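PDB 3QGM: p-nitrophenyl phosphatase (Pho2) from Archaeoglobus fulgidus, which probably acts as a phosphatase of the haloacid dehalogenase superfamily, removing phosphate groups with the help of a bound divalent metal ion. Local coordinates for residues Gly10-Ile15 against Val191-Ala196; Lys21-Ile26 against Leu58-Ser63; Ile44-Asn49 against Val185-Glu190; Val75-Thr80 against Ile102-Leu107; Thr228-Val231 against Val235-Arg238. All coordinates share one frame; numbering follows the deposited sequence.

Contact 1: residues Gly10-Ile15 against Val191-Ala196. With CA (calcium ion), chain E.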
# COMPACT_ATOMS: atom_id res chain seq x y z
N GLY A 10 17.80 -15.52 -31.10
CA GLY A 10 17.72 -14.28 -30.33
C GLY A 10 17.74 -14.42 -28.82
O GLY A 10 17.49 -15.48 -28.26
N TYR A 11 18.02 -13.29 -28.17
CA TYR A 11 18.19 -13.22 -26.72
C TYR A 11 17.45 -11.99 -26.19
O TYR A 11 17.64 -10.89 -26.67
CB TYR A 11 19.67 -13.16 -26.37
CG TYR A 11 20.36 -14.44 -26.75
CD1 TYR A 11 20.45 -15.49 -25.84
CD2 TYR A 11 20.82 -14.65 -28.03
CE1 TYR A 11 21.03 -16.68 -26.19
CE2 TYR A 11 21.39 -15.87 -28.40
CZ TYR A 11 21.48 -16.88 -27.47
OH TYR A 11 22.04 -18.11 -27.81
N ILE A 12 16.60 -12.21 -25.22
CA ILE A 12 15.93 -11.15 -24.47
C ILE A 12 16.76 -11.03 -23.21
O ILE A 12 16.79 -11.97 -22.39
CB ILE A 12 14.49 -11.50 -24.13
CG1 ILE A 12 13.70 -11.53 -25.44
CG2 ILE A 12 13.91 -10.46 -23.12
CD1 ILE A 12 12.22 -11.89 -25.32
N ILE A 13 17.47 -9.90 -23.09
CA ILE A 13 18.47 -9.71 -22.02
C ILE A 13 18.05 -8.64 -21.01
O ILE A 13 17.81 -7.48 -21.33
CB ILE A 13 19.89 -9.49 -22.57
CG1 ILE A 13 20.27 -10.64 -23.53
CG2 ILE A 13 20.88 -9.45 -21.44
CD1 ILE A 13 21.68 -10.48 -24.16
N ASP A 14 17.88 -9.08 -19.78
CA ASP A 14 17.75 -8.14 -18.63
C ASP A 14 19.03 -7.29 -18.55
O ASP A 14 20.14 -7.80 -18.79
CB ASP A 14 17.50 -9.00 -17.40
CG ASP A 14 17.64 -8.29 -16.05
OD1 ASP A 14 17.25 -7.12 -15.80
OD2 ASP A 14 18.16 -9.02 -15.19
N ILE A 15 18.88 -5.99 -18.27
CA ILE A 15 20.03 -5.08 -18.17
C ILE A 15 20.62 -5.13 -16.75
O ILE A 15 21.77 -5.53 -16.57
CB ILE A 15 19.63 -3.65 -18.50
CG1 ILE A 15 19.14 -3.55 -19.96
CG2 ILE A 15 20.80 -2.65 -18.28
CD1 ILE A 15 18.46 -2.21 -20.29
N VAL A 191 2.87 -9.16 -21.49
CA VAL A 191 2.77 -7.94 -22.27
C VAL A 191 4.15 -7.45 -22.79
O VAL A 191 4.34 -7.36 -24.00
CB VAL A 191 1.98 -6.85 -21.51
CG1 VAL A 191 1.90 -5.63 -22.34
CG2 VAL A 191 0.55 -7.37 -21.19
N ILE A 192 5.12 -7.15 -21.91
CA ILE A 192 6.43 -6.67 -22.40
C ILE A 192 7.17 -7.77 -23.21
O ILE A 192 7.80 -7.48 -24.26
CB ILE A 192 7.30 -6.07 -21.28
CG1 ILE A 192 8.49 -5.30 -21.86
CG2 ILE A 192 7.74 -7.15 -20.30
CD1 ILE A 192 9.16 -4.40 -20.85
N MSE A 193 6.98 -9.01 -22.80
CA MSE A 193 7.63 -10.14 -23.43
C MSE A 193 7.17 -10.41 -24.90
O MSE A 193 8.00 -10.66 -25.79
CB MSE A 193 7.48 -11.39 -22.53
CG MSE A 193 8.17 -11.18 -21.17
SE MSE A 193 10.08 -10.64 -21.21
CE MSE A 193 10.95 -12.32 -21.74
N ARG A 194 5.86 -10.32 -25.15
CA ARG A 194 5.34 -10.48 -26.48
C ARG A 194 5.74 -9.28 -27.34
O ARG A 194 5.97 -9.44 -28.54
CB ARG A 194 3.82 -10.74 -26.47
CG ARG A 194 3.52 -12.07 -25.73
CD ARG A 194 2.11 -12.68 -25.93
NE ARG A 194 1.95 -13.87 -25.07
CZ ARG A 194 2.55 -15.06 -25.27
NH1 ARG A 194 2.35 -16.04 -24.39
NH2 ARG A 194 3.34 -15.28 -26.34
N GLU A 195 5.89 -8.11 -26.72
CA GLU A 195 6.37 -6.97 -27.50
C GLU A 195 7.81 -7.24 -27.95
O GLU A 195 8.16 -6.90 -29.09
CB GLU A 195 6.27 -5.64 -26.76
CG GLU A 195 6.84 -4.43 -27.53
CD GLU A 195 6.03 -4.04 -28.78
OE1 GLU A 195 4.96 -4.65 -29.03
OE2 GLU A 195 6.45 -3.12 -29.50
N ALA A 196 8.61 -7.83 -27.08
CA ALA A 196 10.02 -8.06 -27.38
C ALA A 196 10.19 -9.10 -28.50
O ALA A 196 11.04 -8.93 -29.39
CB ALA A 196 10.80 -8.50 -26.13
CA CA E . 17.70 -7.69 -13.27
O HOH W 1 18.33 -7.13 -10.98
O HOH W 2 16.57 -5.65 -13.02
O HOH W 3 15.75 -8.55 -13.21
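Ile12, on strand 10-14 inside the parallel core sheet, meets the helix 190-200 through both of its branches. Its CD1 ends against the methyl of Ala196, with 3.8 Å between Ile12 CD1 and Ala196 CB. Selenomethionine Met193 supplies the second partner: its CE lies 3.8 Å from Ile12 CG2 and equally far from Ile12 CD1, fitting into the fork between the two branches. Bends at chi2 (-54°) and chi3 (-74°) fold the Met193 chain back so that this terminal methyl reaches the strand, although its CB does not point there. Further out, Ile44 and Val46 of strand 42-47 and Val207 and Val209 of strand 207-211 pack round Ile12, and Ala220 and Ile224 of helix 214-224 border Met193, so the contact belongs to the sheet-helix interface of a Rossmann-like core. Two residues further along the chain, Asp14 takes the calcium ion with both carboxylate oxygens, OD1 at 2.6 Å and OD2 at 2.4 Å from the metal. Three waters, Asp212 OD1 and the backbone O of Asp16 complete the site. Asp14 is the first aspartate of a sequence that fits the HAD DxDx(T/V) motif, consistent with the place of the nucleophile in related phosphatases; bidentate binding would probably hinder such a role while calcium is present. The strand-helix contact is wholly apolar, consistent with shape fit, and not directed bonds, holding Ile12 against the helix.

Contact 2: residues Lys21-Ile26 against Leu58-Ser63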
# COMPACT_ATOMS: atom_id res chain seq x y z
N LYS A 21 25.15 -2.39 -13.39
CA LYS A 21 24.47 -2.09 -12.16
C LYS A 21 24.35 -0.58 -12.09
O LYS A 21 25.33 0.12 -11.92
CB LYS A 21 25.28 -2.63 -10.99
CG LYS A 21 24.44 -3.30 -9.94
CD LYS A 21 25.28 -4.32 -9.10
CE LYS A 21 25.44 -5.73 -9.78
NZ LYS A 21 26.58 -6.50 -9.17
N SER A 22 23.14 -0.08 -12.30
CA SER A 22 22.96 1.38 -12.43
C SER A 22 23.92 1.86 -13.52
O SER A 22 23.95 1.28 -14.58
CB SER A 22 23.18 2.08 -11.06
OG SER A 22 22.98 3.50 -11.12
N VAL A 23 24.78 2.85 -13.26
CA VAL A 23 25.66 3.37 -14.28
C VAL A 23 26.98 2.63 -14.42
O VAL A 23 27.81 3.02 -15.24
CB VAL A 23 25.99 4.86 -14.02
CG1 VAL A 23 24.70 5.71 -14.22
CG2 VAL A 23 26.62 5.01 -12.60
N THR A 24 27.19 1.57 -13.65
CA THR A 24 28.43 0.87 -13.69
C THR A 24 28.34 -0.44 -14.49
O THR A 24 27.53 -1.30 -14.17
CB THR A 24 28.84 0.58 -12.23
OG1 THR A 24 28.64 1.78 -11.48
CG2 THR A 24 30.30 0.11 -12.13
N PRO A 25 29.20 -0.61 -15.50
CA PRO A 25 29.08 -1.80 -16.36
C PRO A 25 29.58 -3.04 -15.65
O PRO A 25 30.50 -2.90 -14.88
CB PRO A 25 30.00 -1.48 -17.55
CG PRO A 25 31.01 -0.48 -17.02
CD PRO A 25 30.38 0.21 -15.84
N ILE A 26 28.96 -4.21 -15.85
CA ILE A 26 29.52 -5.50 -15.40
C ILE A 26 30.39 -5.92 -16.57
O ILE A 26 29.86 -6.17 -17.64
CB ILE A 26 28.39 -6.60 -15.16
CG1 ILE A 26 27.26 -6.10 -14.26
CG2 ILE A 26 28.95 -7.95 -14.68
CD1 ILE A 26 27.69 -5.29 -13.12
N LEU A 58 19.14 3.64 -23.50
CA LEU A 58 19.88 3.54 -24.75
C LEU A 58 21.22 4.22 -24.56
O LEU A 58 22.28 3.62 -24.79
CB LEU A 58 19.11 4.19 -25.91
CG LEU A 58 19.71 4.18 -27.33
CD1 LEU A 58 19.99 2.72 -27.71
CD2 LEU A 58 18.87 4.93 -28.41
N GLU A 59 21.20 5.47 -24.12
CA GLU A 59 22.43 6.21 -23.93
C GLU A 59 23.32 5.53 -22.89
O GLU A 59 24.50 5.39 -23.11
CB GLU A 59 22.14 7.70 -23.61
CG GLU A 59 21.69 8.42 -24.85
CD GLU A 59 21.20 9.87 -24.61
OE1 GLU A 59 21.41 10.42 -23.52
OE2 GLU A 59 20.61 10.41 -25.54
N ARG A 60 22.75 4.97 -21.83
CA ARG A 60 23.55 4.24 -20.86
C ARG A 60 24.27 3.03 -21.46
O ARG A 60 25.49 2.88 -21.28
CB ARG A 60 22.76 3.86 -19.65
CG ARG A 60 23.59 3.04 -18.65
CD ARG A 60 22.77 2.69 -17.45
NE ARG A 60 22.21 3.88 -16.87
CZ ARG A 60 21.31 3.92 -15.90
NH1 ARG A 60 20.84 2.81 -15.36
NH2 ARG A 60 20.88 5.11 -15.47
N LEU A 61 23.55 2.17 -22.17
CA LEU A 61 24.19 1.02 -22.81
C LEU A 61 25.34 1.46 -23.72
O LEU A 61 26.43 0.86 -23.70
CB LEU A 61 23.21 0.14 -23.59
CG LEU A 61 22.21 -0.64 -22.70
CD1 LEU A 61 21.37 -1.55 -23.51
CD2 LEU A 61 22.93 -1.42 -21.66
N ARG A 62 25.11 2.51 -24.51
CA ARG A 62 26.21 3.04 -25.32
C ARG A 62 27.38 3.54 -24.49
O ARG A 62 28.50 3.36 -24.91
CB ARG A 62 25.74 4.11 -26.32
CG ARG A 62 24.69 3.60 -27.31
CD ARG A 62 23.91 4.79 -27.94
NE ARG A 62 23.16 4.36 -29.11
CZ ARG A 62 22.33 5.15 -29.82
NH1 ARG A 62 22.12 6.44 -29.49
NH2 ARG A 62 21.72 4.63 -30.87
N SER A 63 27.14 4.15 -23.32
CA SER A 63 28.25 4.57 -22.45
C SER A 63 29.07 3.37 -21.95
O SER A 63 30.23 3.54 -21.59
CB SER A 63 27.78 5.43 -21.27
OG SER A 63 27.25 4.67 -20.19
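Val23 and Arg60 mark the closest approach of the backbones, their CA atoms 7.0 Å apart, where a tight turn comes up beside the helix 54-63. The turn runs from Lys21 to Thr24 and is of type II', with Ser22 at phi 53° and psi -126°; it is closed by Lys21 N to Thr24 O at 2.7 Å and Thr24 N to Lys21 O at 2.9 Å. It forms the tip of the small antiparallel hairpin 20-21/24-25, which follows the metal-binding strand end as the flap does in HAD enzymes; Ser22 N is bonded to Asp16 OD1, tying the turn to the metal site. From the helix, Arg60 extends with CG anti to its backbone N (chi1 178°) and bends at chi3, laying one face of its guanidinium against Val23 CG1 and the carbonyl carbon of Ser22. Its CD lies 3.4 Å from Ser22 O, a methylene in van der Waals contact with the carbonyl oxygen, and its NH2 is 4.1 Å from Val23 CG1. An alanine here would remove the guanidinium and is likely to leave Val23 CG1 and the Ser22 carbonyl without their cover on the helix side. Within the helix, Ser63 OG donates to Arg60 O at 2.7 Å, in the carbonyl plane and on a lone pair.

Contact 3: residues Ile44-Asn49 against Val185-Glu190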
# COMPACT_ATOMS: atom_id res chain seq x y z
N ILE A 44 17.54 -8.11 -27.70
CA ILE A 44 16.75 -7.01 -27.23
C ILE A 44 16.92 -6.94 -25.73
O ILE A 44 16.80 -7.95 -25.00
CB ILE A 44 15.29 -7.10 -27.66
CG1 ILE A 44 14.52 -5.85 -27.19
CG2 ILE A 44 14.61 -8.33 -27.10
CD1 ILE A 44 13.22 -5.57 -28.00
N PHE A 45 17.26 -5.75 -25.26
CA PHE A 45 17.47 -5.49 -23.84
C PHE A 45 16.12 -5.10 -23.22
O PHE A 45 15.41 -4.24 -23.76
CB PHE A 45 18.49 -4.38 -23.66
CG PHE A 45 19.85 -4.72 -24.21
CD1 PHE A 45 20.25 -4.24 -25.45
CD2 PHE A 45 20.74 -5.51 -23.49
CE1 PHE A 45 21.50 -4.57 -25.99
CE2 PHE A 45 22.00 -5.84 -24.01
CZ PHE A 45 22.38 -5.36 -25.26
N VAL A 46 15.71 -5.76 -22.15
CA VAL A 46 14.37 -5.53 -21.60
C VAL A 46 14.50 -5.16 -20.14
O VAL A 46 15.15 -5.88 -19.39
CB VAL A 46 13.43 -6.74 -21.79
CG1 VAL A 46 12.09 -6.53 -21.05
CG2 VAL A 46 13.12 -7.00 -23.28
N SER A 47 13.92 -4.03 -19.73
CA SER A 47 14.04 -3.56 -18.36
C SER A 47 12.72 -3.09 -17.82
O SER A 47 11.95 -2.49 -18.54
CB SER A 47 15.00 -2.37 -18.29
OG SER A 47 14.92 -1.75 -17.03
N ASN A 48 12.49 -3.36 -16.53
CA ASN A 48 11.29 -2.94 -15.86
C ASN A 48 11.38 -1.55 -15.33
O ASN A 48 10.47 -1.10 -14.66
CB ASN A 48 10.98 -3.88 -14.69
CG ASN A 48 10.19 -5.09 -15.12
OD1 ASN A 48 9.95 -5.30 -16.31
ND2 ASN A 48 9.71 -5.88 -14.14
N ASN A 49 12.49 -0.86 -15.60
CA ASN A 49 12.69 0.52 -15.15
C ASN A 49 11.42 1.32 -15.33
O ASN A 49 10.88 1.43 -16.45
CB ASN A 49 13.84 1.22 -15.91
CG ASN A 49 14.29 2.50 -15.23
OD1 ASN A 49 13.51 3.42 -15.07
ND2 ASN A 49 15.55 2.56 -14.82
N VAL A 185 2.50 -4.28 -17.32
CA VAL A 185 3.33 -4.33 -18.53
C VAL A 185 4.62 -5.11 -18.31
O VAL A 185 4.94 -6.03 -19.10
CB VAL A 185 3.59 -2.91 -19.05
CG1 VAL A 185 4.46 -2.91 -20.34
CG2 VAL A 185 2.23 -2.25 -19.29
N GLY A 186 5.34 -4.81 -17.22
CA GLY A 186 6.71 -5.27 -17.02
C GLY A 186 6.82 -6.75 -16.71
O GLY A 186 5.81 -7.41 -16.43
N LYS A 187 8.04 -7.27 -16.70
CA LYS A 187 8.30 -8.64 -16.29
C LYS A 187 7.79 -8.94 -14.87
O LYS A 187 8.04 -8.14 -13.96
CB LYS A 187 9.80 -8.95 -16.35
CG LYS A 187 10.41 -8.85 -17.82
CD LYS A 187 11.93 -9.03 -17.77
CE LYS A 187 12.65 -7.86 -17.15
NZ LYS A 187 14.11 -8.12 -17.08
N PRO A 188 7.16 -10.12 -14.67
CA PRO A 188 7.07 -11.23 -15.66
C PRO A 188 5.86 -11.22 -16.61
O PRO A 188 5.63 -12.21 -17.35
CB PRO A 188 7.03 -12.47 -14.77
CG PRO A 188 6.30 -12.01 -13.54
CD PRO A 188 6.79 -10.57 -13.32
N SER A 189 5.13 -10.11 -16.65
CA SER A 189 4.00 -10.04 -17.56
C SER A 189 4.35 -10.41 -19.02
O SER A 189 5.45 -10.13 -19.50
CB SER A 189 3.39 -8.68 -17.55
OG SER A 189 2.29 -8.67 -18.40
N GLU A 190 3.40 -11.06 -19.70
CA GLU A 190 3.57 -11.44 -21.11
C GLU A 190 3.48 -10.23 -22.00
O GLU A 190 3.94 -10.25 -23.13
CB GLU A 190 2.48 -12.45 -21.56
CG GLU A 190 2.66 -13.81 -20.94
CD GLU A 190 1.64 -14.11 -19.83
OE1 GLU A 190 1.40 -13.21 -18.97
OE2 GLU A 190 1.10 -15.25 -19.83
O HOH W 4 14.02 -5.82 -14.64
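The end of strand 42-47 and the loop leading into helix 190-200 come together here beside the metal site, joined chiefly by the side-chain amide of Asn48 and the backbone of Lys187. Asn48 OD1 accepts from Lys187 N at 2.8 Å, the donor lying in the carbonyl plane on a lone pair, while Asn48 ND2 gives a straighter bond (155°) to Lys187 O at 2.8 Å. Both polar ends of one amide thus grip one residue, which fixes the rotation of the amide; ND2 also serves Asp153 OD2. A leucine in place of Asn48 would probably leave Lys187 N and O without these mates and the loop free to shift. The lysine chain then runs on past the strand: its CD lies 4.1 Å from Val46 CG1, and the bend at chi3 (-71°) brings NZ to 3.4 Å from Val46 O, a weak bond. The stronger partner of NZ is Asp217, in a salt bridge. A cis peptide precedes Pro188, and Ser189 OG caps Val191 N at the start of the helix. Meanwhile, Ser47 OG accepts from Asn49 N at 3.0 Å in an ST turn. A lysine so placed, about 4 Å from the Asp14 side chain, is consistent with the motif III lysine of HAD phosphatases.

Contact 4: residues Val75-Thr80 against Ile102-Leu107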
# COMPACT_ATOMS: atom_id res chain seq x y z
N VAL A 75 11.99 -0.77 -22.56
CA VAL A 75 11.90 -0.42 -21.15
C VAL A 75 10.42 -0.16 -20.80
O VAL A 75 9.61 0.20 -21.66
CB VAL A 75 12.83 0.77 -20.79
CG1 VAL A 75 12.40 2.09 -21.55
CG2 VAL A 75 12.93 0.94 -19.24
N ALA A 76 10.08 -0.44 -19.54
CA ALA A 76 8.70 -0.49 -19.13
C ALA A 76 8.02 0.85 -19.35
O ALA A 76 6.85 0.88 -19.63
CB ALA A 76 8.59 -0.94 -17.62
N THR A 77 8.74 1.95 -19.21
CA THR A 77 8.11 3.25 -19.39
C THR A 77 7.62 3.37 -20.84
O THR A 77 6.43 3.66 -21.12
CB THR A 77 9.09 4.40 -19.11
OG1 THR A 77 10.28 4.21 -19.88
CG2 THR A 77 9.44 4.51 -17.56
N TYR A 78 8.52 3.06 -21.77
CA TYR A 78 8.14 3.08 -23.22
C TYR A 78 7.07 2.01 -23.54
O TYR A 78 6.12 2.26 -24.32
CB TYR A 78 9.41 2.89 -24.05
CG TYR A 78 9.25 2.62 -25.52
CD1 TYR A 78 9.25 3.67 -26.42
CD2 TYR A 78 9.14 1.31 -26.03
CE1 TYR A 78 9.14 3.47 -27.78
CE2 TYR A 78 9.00 1.08 -27.45
CZ TYR A 78 9.01 2.19 -28.29
OH TYR A 78 8.90 2.11 -29.67
N ALA A 79 7.22 0.81 -22.97
CA ALA A 79 6.35 -0.29 -23.35
C ALA A 79 4.95 0.14 -22.93
O ALA A 79 3.98 -0.07 -23.67
CB ALA A 79 6.78 -1.65 -22.69
N THR A 80 4.86 0.77 -21.75
CA THR A 80 3.57 1.06 -21.17
C THR A 80 2.84 2.11 -21.99
O THR A 80 1.63 1.98 -22.27
CB THR A 80 3.71 1.55 -19.71
OG1 THR A 80 4.20 0.46 -18.90
CG2 THR A 80 2.37 2.08 -19.18
N ILE A 102 6.38 10.07 -17.76
CA ILE A 102 5.58 11.14 -18.33
C ILE A 102 6.11 11.42 -19.75
O ILE A 102 5.35 11.60 -20.67
CB ILE A 102 5.70 12.41 -17.48
CG1 ILE A 102 5.04 12.20 -16.08
CG2 ILE A 102 5.10 13.59 -18.21
CD1 ILE A 102 5.27 13.36 -15.13
N GLU A 103 7.43 11.50 -19.87
CA GLU A 103 8.08 11.71 -21.16
C GLU A 103 7.61 10.68 -22.19
O GLU A 103 7.27 11.07 -23.31
CB GLU A 103 9.60 11.67 -21.05
CG GLU A 103 10.31 12.20 -22.28
CD GLU A 103 11.45 13.14 -22.00
OE1 GLU A 103 12.23 12.95 -21.04
OE2 GLU A 103 11.55 14.11 -22.74
N GLU A 104 7.65 9.39 -21.82
CA GLU A 104 7.32 8.34 -22.78
C GLU A 104 5.84 8.39 -23.08
O GLU A 104 5.40 8.17 -24.20
CB GLU A 104 7.72 6.95 -22.27
CG GLU A 104 9.24 6.72 -22.18
CD GLU A 104 9.93 6.64 -23.58
OE1 GLU A 104 9.22 6.53 -24.59
OE2 GLU A 104 11.18 6.64 -23.66
N LEU A 105 5.04 8.73 -22.08
CA LEU A 105 3.63 8.93 -22.33
C LEU A 105 3.38 10.02 -23.37
O LEU A 105 2.59 9.84 -24.27
CB LEU A 105 2.89 9.23 -21.04
CG LEU A 105 2.72 8.09 -20.04
CD1 LEU A 105 2.24 8.71 -18.78
CD2 LEU A 105 1.72 6.94 -20.51
N ARG A 106 4.03 11.17 -23.22
CA ARG A 106 3.91 12.27 -24.19
C ARG A 106 4.50 11.89 -25.53
O ARG A 106 3.90 12.14 -26.57
CB ARG A 106 4.57 13.56 -23.70
CG ARG A 106 3.70 14.33 -22.76
CD ARG A 106 3.68 15.89 -23.02
NE ARG A 106 2.80 16.58 -22.05
CZ ARG A 106 3.15 16.75 -20.80
NH1 ARG A 106 4.31 16.29 -20.40
NH2 ARG A 106 2.36 17.38 -19.94
N LEU A 107 5.63 11.21 -25.50
CA LEU A 107 6.26 10.77 -26.75
C LEU A 107 5.39 9.81 -27.56
O LEU A 107 5.47 9.79 -28.77
CB LEU A 107 7.63 10.13 -26.53
CG LEU A 107 8.79 11.02 -26.13
CD1 LEU A 107 9.94 10.15 -25.64
CD2 LEU A 107 9.28 11.90 -27.30
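Glu104, on helix 99-107, reaches across to Thr77 and Tyr78 at the start of helix 76-87 and touches them along its whole length. Its CB sits 3.7 Å from Thr77 O. The next atom, CG, lies 3.6 Å from Thr77 OG1, a hydroxyl that is itself bonded to Arg52 O. A bend at chi2 (-69°) then turns the chain toward Tyr78 of helix 76-87, placing CD 3.8 Å from Tyr78 CB. At the tip the two oxygens part: OE1 comes to the edge of the Tyr78 ring, in its plane, 3.4 Å from CD1, with ring and carboxylate planes 86° apart, while OE2 accepts from Arg54 N. The carboxylate, buried and placed at the first turn of helix 54-63, would probably gain from the positive end of that helix dipole. Arg54, through its side chain, also makes a cation-pi contact with Tyr78. Within helix 76-87, Ala76 O takes Thr80 N and Thr80 OG1 from opposite faces of its plane, the hydroxyl at 2.8 Å. Since helix 99-107 packs on the five-stranded sheet and helix 76-87 follows the edge strand of the core sheet, the contact joins two alpha/beta domains, consistent with the core and inserted C2-type cap of UmpH-like HAD phosphatases.

Contact 5: residues Thr228-Val231 against Val235-Arg238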
# COMPACT_ATOMS: atom_id res chain seq x y z
N THR A 228 15.14 -20.37 -20.60
CA THR A 228 15.53 -19.39 -19.63
C THR A 228 16.95 -19.68 -19.16
O THR A 228 17.37 -20.86 -18.98
CB THR A 228 14.59 -19.42 -18.39
OG1 THR A 228 14.55 -20.77 -17.89
CG2 THR A 228 13.16 -18.94 -18.76
N VAL A 229 17.69 -18.59 -18.97
CA VAL A 229 19.08 -18.61 -18.51
C VAL A 229 19.22 -17.67 -17.32
O VAL A 229 18.91 -16.48 -17.41
CB VAL A 229 20.09 -18.10 -19.57
CG1 VAL A 229 21.46 -18.04 -18.96
CG2 VAL A 229 20.10 -18.99 -20.87
N LEU A 230 19.70 -18.19 -16.21
CA LEU A 230 19.97 -17.35 -15.05
C LEU A 230 21.47 -17.11 -14.94
O LEU A 230 22.29 -18.05 -15.00
CB LEU A 230 19.44 -18.02 -13.77
CG LEU A 230 19.63 -17.18 -12.50
CD1 LEU A 230 18.60 -16.04 -12.39
CD2 LEU A 230 19.51 -18.08 -11.28
N VAL A 231 21.84 -15.86 -14.75
CA VAL A 231 23.23 -15.52 -14.48
C VAL A 231 23.37 -15.07 -13.05
O VAL A 231 22.40 -14.65 -12.42
CB VAL A 231 23.82 -14.45 -15.43
CG1 VAL A 231 23.91 -15.00 -16.85
CG2 VAL A 231 23.03 -13.13 -15.35
N VAL A 235 21.25 -10.21 -8.58
CA VAL A 235 20.49 -10.60 -7.38
C VAL A 235 20.71 -12.10 -6.96
O VAL A 235 20.77 -12.43 -5.76
CB VAL A 235 18.97 -10.27 -7.61
CG1 VAL A 235 18.09 -10.91 -6.58
CG2 VAL A 235 18.71 -8.73 -7.68
N THR A 236 20.85 -13.01 -7.92
CA THR A 236 21.01 -14.41 -7.58
C THR A 236 22.48 -14.74 -7.55
O THR A 236 23.24 -14.32 -8.40
CB THR A 236 20.22 -15.35 -8.48
OG1 THR A 236 18.91 -14.80 -8.70
CG2 THR A 236 20.06 -16.76 -7.83
N THR A 237 22.91 -15.40 -6.49
CA THR A 237 24.33 -15.74 -6.33
C THR A 237 24.48 -17.26 -6.21
O THR A 237 23.49 -17.99 -6.06
CB THR A 237 24.90 -15.12 -5.09
OG1 THR A 237 24.25 -15.70 -3.98
CG2 THR A 237 24.66 -13.60 -5.09
N ARG A 238 25.72 -17.72 -6.27
CA ARG A 238 25.97 -19.16 -6.08
C ARG A 238 25.41 -19.63 -4.70
O ARG A 238 24.78 -20.71 -4.59
CB ARG A 238 27.48 -19.46 -6.27
CG ARG A 238 27.84 -20.93 -6.54
CD ARG A 238 27.18 -21.50 -7.81
NE ARG A 238 27.92 -21.24 -9.06
CZ ARG A 238 27.54 -21.67 -10.26
NH1 ARG A 238 28.28 -21.40 -11.33
NH2 ARG A 238 26.42 -22.38 -10.42
O HOH W 5 22.25 -12.93 -10.46
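The flat groups that meet are the peptide carbonyls of Val231 and Thr236, and they meet by their oxygens, with Val231 O and Thr236 O 4.1 Å apart. Two acceptors cannot bond directly, and a water lies between them, 2.6 Å from Val231 O and 2.7 Å from Thr236 O; how its protons are shared is less certain, because other acceptors are also near. Beside this polar bridge the side chains of Leu230 and Thr236 cross at about a right angle. The leucine CD2 approaches the threonine methyl, with 3.7 Å between Leu230 CD2 and Thr236 CG2, while Leu230 CD1 comes to 3.9 Å from Thr236 OG1. With chi1 at -178°, the leucine chain extends opposite its backbone N, and its methyls face the loop. Strand 227-231 is the fifth across the six-stranded parallel core sheet, and the loop that follows passes in front of its C-terminal end, the edge at which Rossmann-like folds, HAD phosphatases among them, gather their active-site residues. There Thr236 OG1 is bonded to Asp212 O and Val235 N to Asp212 OD2, so the loop grips a metal-binding aspartate at its backbone and at its carboxylate. Leu241 of helix 241-248 touches both Leu230 and Thr236, and Met244 of the same helix also touches Thr236.

In the fold
Contacts 1, 3 and 5 all reach the six-stranded parallel core sheet. Contacts 1 and 3, 6 Å apart between centres, use adjacent strands of it, and Ile13 N is 2.8 Å from Ile44 O, a probable hydrogen bond. Contact 1 supplies Asp14 to the calcium ion; the Lys187 side chain of contact 3 is about 5 Å from that ion. The side chain of Val231 in contact 5 is about 8 Å from the calcium ion. In contact 2 the side chain of Ser22 is about 5 Å from that of Asp16. Contact 2 packs onto contact 3 through Leu61 CD1 and Phe45 CD1, 3.5 Å apart. Contact 4, far from the metal, touches contact 3 between Val75 and Asn49.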